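Local atomic coordinates of thiol transferase (Phanerochaete chrysosporium, PDB entry 4F0B), a protein that is a glutathione transferase of the Ure2p type that binds oxidized glutathione and probably catalyses glutathione-dependent thiol transfer. Residues 72-77 against 88-93; 23-28 against 99-104; 27-30 against 35-38. One frame throughout, in Å; residues are numbered along the deposited sequence.

Contact 1: 72-77 against 88-93; sequences PAITHE and LLYLAQ
The backbones of strand 73-76 and helix 88-93 face each other across side chains alone. Their axes come within 10.5 Å and run in nearly the same direction, at 27°. His-76 and Leu-91 are the nearest pair of CA atoms, 9.0 Å apart. Ile-74 and His-76, two residues apart on the strand, both have CB directed toward the helix.

The polar link is between His-76 ND1 and Tyr-90 OH, at 2.7 Å. The bond is almost straight (168°), and either atom could be the donor. The hydroxyl lies in the imidazole plane, at the ring edge. The two rings meet rim to rim, with neither over the face of the other and their planes steeply inclined. Tyr-90 holds CG anti to its backbone N (chi1 -179°), which carries the phenol from the helix across to the strand. The same hydroxyl also bonds Lys-110 of the second subunit, so it has a partner on each chain. Phe-95 meets the His-76 ring edge-to-face.

Next to the polar pair, Ile-74 ends in CD1, which reaches CD2 of Leu-91 at 3.8 Å. The same methyl lies obliquely to the Tyr-90 ring, 4.0 Å from its CD2. Through CB and CD1, Leu-91 also packs on Leu-25 and Leu-26 of helix 20-33.

Pro-72, with a cis peptide bond before it, touches the bound oxidized glutathione just before the strand. A helix that follows the last strand of the sheet and packs back on the strand begun by the cis-proline is characteristic of the thioredoxin-like N-terminal domain of glutathione transferases.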
loop_
_atom_site.group_PDB
_atom_site.type_symbol
_atom_site.label_atom_id
_atom_site.label_comp_id
_atom_site.label_asym_id
_atom_site.label_seq_id
_atom_site.Cartn_x
_atom_site.Cartn_y
_atom_site.Cartn_z
ATOM N N PRO A 72 -10.140 -6.772 -5.588
ATOM C CA PRO A 72 -10.079 -8.193 -5.961
ATOM C C PRO A 72 -9.504 -9.055 -4.866
ATOM O O PRO A 72 -8.874 -8.600 -3.899
ATOM C CB PRO A 72 -9.135 -8.187 -7.184
ATOM C CG PRO A 72 -8.144 -7.045 -6.839
ATOM C CD PRO A 72 -9.003 -5.987 -6.133
ATOM N N ALA A 73 -9.746 -10.346 -5.038
ATOM C CA ALA A 73 -9.072 -11.367 -4.257
ATOM C C ALA A 73 -8.908 -12.568 -5.152
ATOM O O ALA A 73 -9.649 -12.752 -6.123
ATOM C CB ALA A 73 -9.871 -11.743 -2.987
ATOM N N ILE A 74 -7.953 -13.434 -4.813
ATOM C CA ILE A 74 -7.859 -14.718 -5.481
ATOM C C ILE A 74 -7.802 -15.860 -4.509
ATOM O O ILE A 74 -7.499 -15.681 -3.332
ATOM C CB ILE A 74 -6.632 -14.845 -6.387
ATOM C CG1 ILE A 74 -5.323 -14.722 -5.577
ATOM C CG2 ILE A 74 -6.687 -13.834 -7.541
ATOM C CD1 ILE A 74 -4.067 -15.173 -6.360
ATOM N N THR A 75 -8.146 -17.049 -4.998
ATOM C CA THR A 75 -7.676 -18.271 -4.333
ATOM C C THR A 75 -6.813 -19.033 -5.290
ATOM O O THR A 75 -7.060 -19.050 -6.488
ATOM C CB THR A 75 -8.811 -19.144 -3.809
ATOM O OG1 THR A 75 -9.681 -19.515 -4.891
ATOM C CG2 THR A 75 -9.588 -18.389 -2.730
ATOM N N HIS A 76 -5.778 -19.664 -4.759
ATOM C CA HIS A 76 -4.901 -20.495 -5.559
ATOM C C HIS A 76 -4.764 -21.799 -4.846
ATOM O O HIS A 76 -4.161 -21.880 -3.772
ATOM C CB HIS A 76 -3.545 -19.842 -5.745
ATOM C CG HIS A 76 -2.540 -20.739 -6.390
ATOM N ND1 HIS A 76 -1.239 -20.813 -5.953
ATOM C CD2 HIS A 76 -2.657 -21.645 -7.398
ATOM C CE1 HIS A 76 -0.592 -21.726 -6.664
ATOM N NE2 HIS A 76 -1.431 -22.247 -7.540
ATOM N N GLU A 77 -5.351 -22.813 -5.475
ATOM C CA GLU A 77 -5.506 -24.119 -4.878
ATOM C C GLU A 77 -6.002 -23.975 -3.463
ATOM O O GLU A 77 -5.497 -24.608 -2.555
ATOM C CB GLU A 77 -4.201 -24.919 -4.968
ATOM C CG GLU A 77 -3.836 -25.213 -6.428
ATOM C CD GLU A 77 -2.694 -26.205 -6.598
ATOM O OE1 GLU A 77 -2.327 -26.880 -5.616
ATOM O OE2 GLU A 77 -2.156 -26.303 -7.719
ATOM N N LEU A 88 -0.658 -9.380 -7.076
ATOM C CA LEU A 88 0.328 -9.321 -8.164
ATOM C C LEU A 88 1.635 -9.984 -7.738
ATOM O O LEU A 88 2.232 -10.760 -8.489
ATOM C CB LEU A 88 0.566 -7.856 -8.570
ATOM C CG LEU A 88 -0.653 -7.154 -9.167
ATOM C CD1 LEU A 88 -0.328 -5.679 -9.446
ATOM C CD2 LEU A 88 -1.091 -7.755 -10.500
ATOM N N LEU A 89 2.103 -9.654 -6.540
ATOM C CA LEU A 89 3.350 -10.249 -6.030
ATOM C C LEU A 89 3.243 -11.776 -5.876
ATOM O O LEU A 89 4.166 -12.496 -6.233
ATOM C CB LEU A 89 3.732 -9.600 -4.695
ATOM C CG LEU A 89 4.247 -8.160 -4.891
ATOM C CD1 LEU A 89 4.126 -7.431 -3.574
ATOM C CD2 LEU A 89 5.690 -8.198 -5.307
ATOM N N TYR A 90 2.126 -12.261 -5.342
ATOM C CA TYR A 90 1.930 -13.700 -5.187
ATOM C C TYR A 90 1.946 -14.430 -6.528
ATOM O O TYR A 90 2.596 -15.458 -6.690
ATOM C CB TYR A 90 0.573 -13.966 -4.534
ATOM C CG TYR A 90 0.314 -15.439 -4.319
ATOM C CD1 TYR A 90 0.767 -16.082 -3.158
ATOM C CD2 TYR A 90 -0.350 -16.211 -5.282
ATOM C CE1 TYR A 90 0.552 -17.457 -2.972
ATOM C CE2 TYR A 90 -0.564 -17.575 -5.102
ATOM C CZ TYR A 90 -0.106 -18.198 -3.949
ATOM O OH TYR A 90 -0.332 -19.563 -3.766
ATOM N N LEU A 91 1.187 -13.898 -7.484
ATOM C CA LEU A 91 1.102 -14.553 -8.781
ATOM C C LEU A 91 2.453 -14.523 -9.472
ATOM O O LEU A 91 2.852 -15.519 -10.111
ATOM C CB LEU A 91 0.033 -13.886 -9.651
ATOM C CG LEU A 91 -1.422 -14.116 -9.220
ATOM C CD1 LEU A 91 -2.354 -13.252 -10.053
ATOM C CD2 LEU A 91 -1.801 -15.595 -9.378
ATOM N N ALA A 92 3.163 -13.412 -9.354
ATOM C CA ALA A 92 4.511 -13.369 -9.917
ATOM C C ALA A 92 5.417 -14.415 -9.279
ATOM O O ALA A 92 6.125 -15.135 -9.990
ATOM C CB ALA A 92 5.107 -11.969 -9.788
ATOM N N GLN A 93 5.392 -14.525 -7.956
ATOM C CA GLN A 93 6.297 -15.447 -7.285
ATOM C C GLN A 93 6.016 -16.894 -7.689
ATOM O O GLN A 93 6.934 -17.691 -7.847
ATOM C CB GLN A 93 6.206 -15.277 -5.754
ATOM C CG GLN A 93 7.025 -16.345 -4.971
ATOM C CD GLN A 93 6.998 -16.142 -3.443
ATOM O OE1 GLN A 93 6.165 -15.406 -2.926
ATOM N NE2 GLN A 93 7.929 -16.776 -2.733
#

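Contact 2: 23-28 against 99-104; sequences AILLEE and NAFSRD
This is a small, buried contact in which one aromatic side chain from an irregular loop packs on a helix. The loop 99-104 lies between helices 84-95 and 109-139; the helix is 20-33, near the sheet. Phe-101 carries the contact for the loop, against Leu-25 and Glu-28, one helical turn apart.

The main interaction is a CH-pi contact. Glu-28 CB stands over one face of the Phe-101 ring, 4.0 Å from the centroid and 24° off the ring normal. It is offset toward the rim, and its nearest ring atom is CZ, at 3.6 Å. The opposite face of the ring has CB of Ala-100, 3.8 Å above the plane. The ring is therefore sandwiched between its own neighbour in the loop and the helix. Leu-25 CD1 lies 4.2 Å from Phe-101 CB.

The chain of Glu-28 bends at chi2 (-78°), which leaves OE1 3.9 Å from Phe-101 CE1. The carboxylate plane is turned 48° from the ring. Glu-28 OE2 bonds Tyr-176 OH and forms a salt bridge with Arg-213 NE, so this buried carboxylate, probably charged, is met from other parts of the fold. With an alanine here in place of the phenylalanine, CB of Glu-28 would probably lose its aromatic cover, and a gap is likely to open beside Leu-25.

Asp-96 binds the backbone N of Ala-100 and Phe-101, and Asn-99 ND2 bonds Ser-102 O at 3.1 Å; both restrain the loop. The arrangement belongs to the interdomain linker of the glutathione transferase fold, where the connection to the helical domain packs back on the thioredoxin-like domain.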
loop_
_atom_site.group_PDB
_atom_site.type_symbol
_atom_site.label_atom_id
_atom_site.label_comp_id
_atom_site.label_asym_id
_atom_site.label_seq_id
_atom_site.Cartn_x
_atom_site.Cartn_y
_atom_site.Cartn_z
ATOM N N ALA A 23 -6.219 -9.596 -13.349
ATOM C CA ALA A 23 -6.605 -10.259 -14.601
ATOM C C ALA A 23 -5.608 -9.917 -15.709
ATOM O O ALA A 23 -5.260 -10.765 -16.523
ATOM C CB ALA A 23 -8.043 -9.896 -15.009
ATOM N N ILE A 24 -5.152 -8.673 -15.728
ATOM C CA ILE A 24 -4.098 -8.287 -16.658
ATOM C C ILE A 24 -2.844 -9.147 -16.445
ATOM O O ILE A 24 -2.344 -9.733 -17.406
ATOM C CB ILE A 24 -3.768 -6.806 -16.531
ATOM C CG1 ILE A 24 -4.932 -5.958 -17.059
ATOM C CG2 ILE A 24 -2.443 -6.501 -17.283
ATOM C CD1 ILE A 24 -4.798 -4.443 -16.722
ATOM N N LEU A 25 -2.375 -9.272 -15.205
ATOM C CA LEU A 25 -1.223 -10.121 -14.987
ATOM C C LEU A 25 -1.483 -11.582 -15.379
ATOM O O LEU A 25 -0.634 -12.199 -16.012
ATOM C CB LEU A 25 -0.752 -10.017 -13.544
ATOM C CG LEU A 25 0.470 -10.899 -13.244
ATOM C CD1 LEU A 25 1.684 -10.558 -14.088
ATOM C CD2 LEU A 25 0.782 -10.778 -11.762
ATOM N N LEU A 26 -2.649 -12.136 -15.015
ATOM C CA LEU A 26 -2.957 -13.519 -15.403
ATOM C C LEU A 26 -2.876 -13.688 -16.915
ATOM O O LEU A 26 -2.328 -14.674 -17.405
ATOM C CB LEU A 26 -4.340 -13.916 -14.882
ATOM C CG LEU A 26 -4.359 -14.148 -13.362
ATOM C CD1 LEU A 26 -5.776 -14.072 -12.820
ATOM C CD2 LEU A 26 -3.739 -15.510 -13.046
ATOM N N GLU A 27 -3.402 -12.735 -17.680
ATOM C CA GLU A 27 -3.323 -12.856 -19.135
ATOM C C GLU A 27 -1.895 -12.654 -19.665
ATOM O O GLU A 27 -1.507 -13.316 -20.629
ATOM C CB GLU A 27 -4.299 -11.882 -19.812
ATOM C CG GLU A 27 -5.782 -12.234 -19.630
ATOM C CD GLU A 27 -6.148 -13.570 -20.266
ATOM O OE1 GLU A 27 -5.570 -13.965 -21.318
ATOM O OE2 GLU A 27 -7.053 -14.262 -19.745
ATOM N N GLU A 28 -1.111 -11.782 -19.042
ATOM C CA GLU A 28 0.295 -11.645 -19.442
ATOM C C GLU A 28 1.051 -12.945 -19.196
ATOM O O GLU A 28 1.836 -13.396 -20.043
ATOM C CB GLU A 28 0.984 -10.497 -18.703
ATOM C CG GLU A 28 0.405 -9.086 -18.958
ATOM C CD GLU A 28 0.836 -8.464 -20.286
ATOM O OE1 GLU A 28 1.529 -9.123 -21.088
ATOM O OE2 GLU A 28 0.446 -7.308 -20.506
ATOM N N ASN A 99 10.853 -14.447 -14.566
ATOM C CA ASN A 99 10.909 -13.028 -14.200
ATOM C C ASN A 99 10.733 -12.098 -15.407
ATOM O O ASN A 99 11.499 -11.156 -15.641
ATOM C CB ASN A 99 12.203 -12.747 -13.423
ATOM C CG ASN A 99 12.187 -13.377 -12.037
ATOM O OD1 ASN A 99 12.928 -14.321 -11.762
ATOM N ND2 ASN A 99 11.319 -12.881 -11.177
ATOM N N ALA A 100 9.685 -12.380 -16.172
ATOM C CA ALA A 100 9.347 -11.538 -17.300
ATOM C C ALA A 100 8.640 -10.261 -16.868
ATOM O O ALA A 100 8.731 -9.243 -17.560
ATOM C CB ALA A 100 8.482 -12.284 -18.268
ATOM N N PHE A 101 7.976 -10.298 -15.711
ATOM C CA PHE A 101 7.111 -9.199 -15.246
ATOM C C PHE A 101 7.384 -8.797 -13.825
ATOM O O PHE A 101 6.601 -8.044 -13.228
ATOM C CB PHE A 101 5.630 -9.645 -15.332
ATOM C CG PHE A 101 5.223 -10.078 -16.710
ATOM C CD1 PHE A 101 5.140 -9.148 -17.732
ATOM C CD2 PHE A 101 4.992 -11.406 -17.014
ATOM C CE1 PHE A 101 4.799 -9.511 -19.019
ATOM C CE2 PHE A 101 4.638 -11.799 -18.316
ATOM C CZ PHE A 101 4.546 -10.852 -19.336
ATOM N N SER A 102 8.483 -9.275 -13.256
ATOM C CA SER A 102 8.700 -9.099 -11.825
ATOM C C SER A 102 10.140 -9.392 -11.501
ATOM O O SER A 102 10.827 -10.069 -12.272
ATOM C CB SER A 102 7.811 -10.075 -11.037
ATOM O OG SER A 102 8.172 -11.442 -11.325
ATOM N N ARG A 103 10.627 -8.903 -10.369
ATOM C CA ARG A 103 12.010 -9.153 -9.982
ATOM C C ARG A 103 12.048 -10.170 -8.835
ATOM O O ARG A 103 11.141 -10.200 -8.014
ATOM C CB ARG A 103 12.683 -7.840 -9.554
ATOM C CG ARG A 103 12.426 -6.634 -10.458
ATOM C CD ARG A 103 12.559 -6.962 -11.916
ATOM N NE ARG A 103 12.396 -5.783 -12.776
ATOM C CZ ARG A 103 11.227 -5.331 -13.240
ATOM N NH1 ARG A 103 10.091 -5.949 -12.947
ATOM N NH2 ARG A 103 11.200 -4.282 -14.036
ATOM N N ASP A 104 13.084 -11.015 -8.796
ATOM C CA ASP A 104 13.229 -12.051 -7.786
ATOM C C ASP A 104 13.888 -11.510 -6.504
ATOM O O ASP A 104 14.941 -10.887 -6.567
ATOM C CB ASP A 104 14.051 -13.202 -8.338
ATOM C CG ASP A 104 14.096 -14.331 -7.376
ATOM O OD1 ASP A 104 13.106 -15.087 -7.354
ATOM O OD2 ASP A 104 15.064 -14.392 -6.602
#

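Contact 3: 27-30 against 35-38; sequences EELK and GPDY
Tyr-38 OH donates a short hydrogen bond to Glu-27 OE2, at 2.6 Å. It uses the anti lone pair of that oxygen, the one away from OE1. The phenol and carboxylate planes are 65° apart. Lys-30 NZ meets the same OE2 on the syn side, 2.8 Å away and 26° out of the carboxylate plane, as a salt bridge within the helix. Two donors thus grip one oxygen, which would be expected to favour the charged carboxylate.

Lys-30 lies across the edge of the Tyr-38 ring. Its CD is in the ring plane, 3.7 Å from CE1. The lysine chain bends at chi3 (58°), and this turn brings NZ back to the glutamate. Lys-30 CG also packs at 3.3 Å from Pro-36 O, a buried carbonyl oxygen for which the model has no hydrogen-bond partner.

Farther out, a water joins lysine and loop. It accepts from Lys-30 NZ (2.8 Å), donates to Asp-37 OD1 and accepts a longer bond from Tyr-38 N. The lysine and Asp-37 do not form a direct salt bridge; NZ and OD1 stay 4.2 Å apart.

Gly-35 brings the backbone close to the helix, and the peptide bond from it to Pro-36 is cis. The proline ring then lies beside Leu-29, its CD 4.2 Å from Leu-29 CB.

The loop leads from helix 20-33 into edge strand 38-42, the second leg of a beta-alpha-beta unit with parallel strand 9-13. Phe-95 of helix 84-95 packs on Leu-29 and Pro-36, while helix 214-222 touches Glu-27 and Tyr-38.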
loop_
_atom_site.group_PDB
_atom_site.type_symbol
_atom_site.label_atom_id
_atom_site.label_comp_id
_atom_site.label_asym_id
_atom_site.label_seq_id
_atom_site.Cartn_x
_atom_site.Cartn_y
_atom_site.Cartn_z
ATOM N N GLU A 27 -3.402 -12.735 -17.680
ATOM C CA GLU A 27 -3.323 -12.856 -19.135
ATOM C C GLU A 27 -1.895 -12.654 -19.665
ATOM O O GLU A 27 -1.507 -13.316 -20.629
ATOM C CB GLU A 27 -4.299 -11.882 -19.812
ATOM C CG GLU A 27 -5.782 -12.234 -19.630
ATOM C CD GLU A 27 -6.148 -13.570 -20.266
ATOM O OE1 GLU A 27 -5.570 -13.965 -21.318
ATOM O OE2 GLU A 27 -7.053 -14.262 -19.745
ATOM N N GLU A 28 -1.111 -11.782 -19.042
ATOM C CA GLU A 28 0.295 -11.645 -19.442
ATOM C C GLU A 28 1.051 -12.945 -19.196
ATOM O O GLU A 28 1.836 -13.396 -20.043
ATOM C CB GLU A 28 0.984 -10.497 -18.703
ATOM C CG GLU A 28 0.405 -9.086 -18.958
ATOM C CD GLU A 28 0.836 -8.464 -20.286
ATOM O OE1 GLU A 28 1.529 -9.123 -21.088
ATOM O OE2 GLU A 28 0.446 -7.308 -20.506
ATOM N N LEU A 29 0.766 -13.580 -18.051
ATOM C CA LEU A 29 1.403 -14.861 -17.733
ATOM C C LEU A 29 0.962 -15.938 -18.711
ATOM O O LEU A 29 1.786 -16.711 -19.211
ATOM C CB LEU A 29 1.054 -15.271 -16.300
ATOM C CG LEU A 29 1.634 -14.375 -15.207
ATOM C CD1 LEU A 29 0.997 -14.730 -13.857
ATOM C CD2 LEU A 29 3.160 -14.524 -15.130
ATOM N N LYS A 30 -0.333 -16.005 -19.003
ATOM C CA LYS A 30 -0.832 -17.001 -19.959
ATOM C C LYS A 30 -0.140 -16.851 -21.332
ATOM O O LYS A 30 0.186 -17.864 -21.973
ATOM C CB LYS A 30 -2.357 -16.905 -20.112
ATOM C CG LYS A 30 -3.170 -17.458 -18.916
ATOM C CD LYS A 30 -4.619 -16.989 -18.948
ATOM C CE LYS A 30 -5.345 -17.398 -20.233
ATOM N NZ LYS A 30 -6.816 -17.060 -20.156
ATOM N N GLY A 35 -0.129 -20.542 -19.046
ATOM C CA GLY A 35 -0.985 -20.655 -17.872
ATOM C C GLY A 35 -0.521 -19.646 -16.822
ATOM O O GLY A 35 0.449 -18.923 -17.066
ATOM N N PRO A 36 -1.204 -19.572 -15.663
ATOM C CA PRO A 36 -2.324 -20.431 -15.265
ATOM C C PRO A 36 -3.671 -20.009 -15.852
ATOM O O PRO A 36 -3.966 -18.817 -16.004
ATOM C CB PRO A 36 -2.354 -20.272 -13.739
ATOM C CG PRO A 36 -1.896 -18.826 -13.521
ATOM C CD PRO A 36 -0.887 -18.561 -14.628
ATOM N N ASP A 37 -4.523 -20.985 -16.145
ATOM C CA ASP A 37 -5.911 -20.667 -16.416
ATOM C C ASP A 37 -6.628 -20.315 -15.124
ATOM O O ASP A 37 -6.187 -20.683 -14.032
ATOM C CB ASP A 37 -6.614 -21.842 -17.096
ATOM C CG ASP A 37 -6.136 -22.053 -18.525
ATOM O OD1 ASP A 37 -6.224 -21.086 -19.318
ATOM O OD2 ASP A 37 -5.654 -23.167 -18.852
ATOM N N TYR A 38 -7.722 -19.587 -15.245
ATOM C CA TYR A 38 -8.409 -19.043 -14.082
ATOM C C TYR A 38 -9.920 -18.907 -14.320
ATOM O O TYR A 38 -10.389 -18.773 -15.461
ATOM C CB TYR A 38 -7.775 -17.680 -13.646
ATOM C CG TYR A 38 -7.916 -16.575 -14.673
ATOM C CD1 TYR A 38 -7.014 -16.469 -15.728
ATOM C CD2 TYR A 38 -8.966 -15.669 -14.605
ATOM C CE1 TYR A 38 -7.145 -15.495 -16.697
ATOM C CE2 TYR A 38 -9.093 -14.644 -15.549
ATOM C CZ TYR A 38 -8.185 -14.576 -16.586
ATOM O OH TYR A 38 -8.352 -13.626 -17.557
HETATM O O HOH W 1 -7.956 -19.053 -18.482
#

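In the fold
From the N terminus, the chain passes through strand 9-13 and enters helix 20-33, where contacts 2 and 3 both start and share Glu-27 and Glu-28. Contact 3 closes first, a short loop just before strand 38-42. Contact 1 opens later and closes within helix 84-95. Contact 2 closes last, at the loop leading to helix 109-139, so its long span encloses contact 1. Ala-92 CB packs on Ser-102 OG between contacts 1 and 2. Helix 20-33 joins contacts 2 and 3: Leu-26 meets Pro-36 and Tyr-38, and Leu-29 touches Phe-101. Together the contacts tie the sheet, its two neighbouring helices and the interdomain connection.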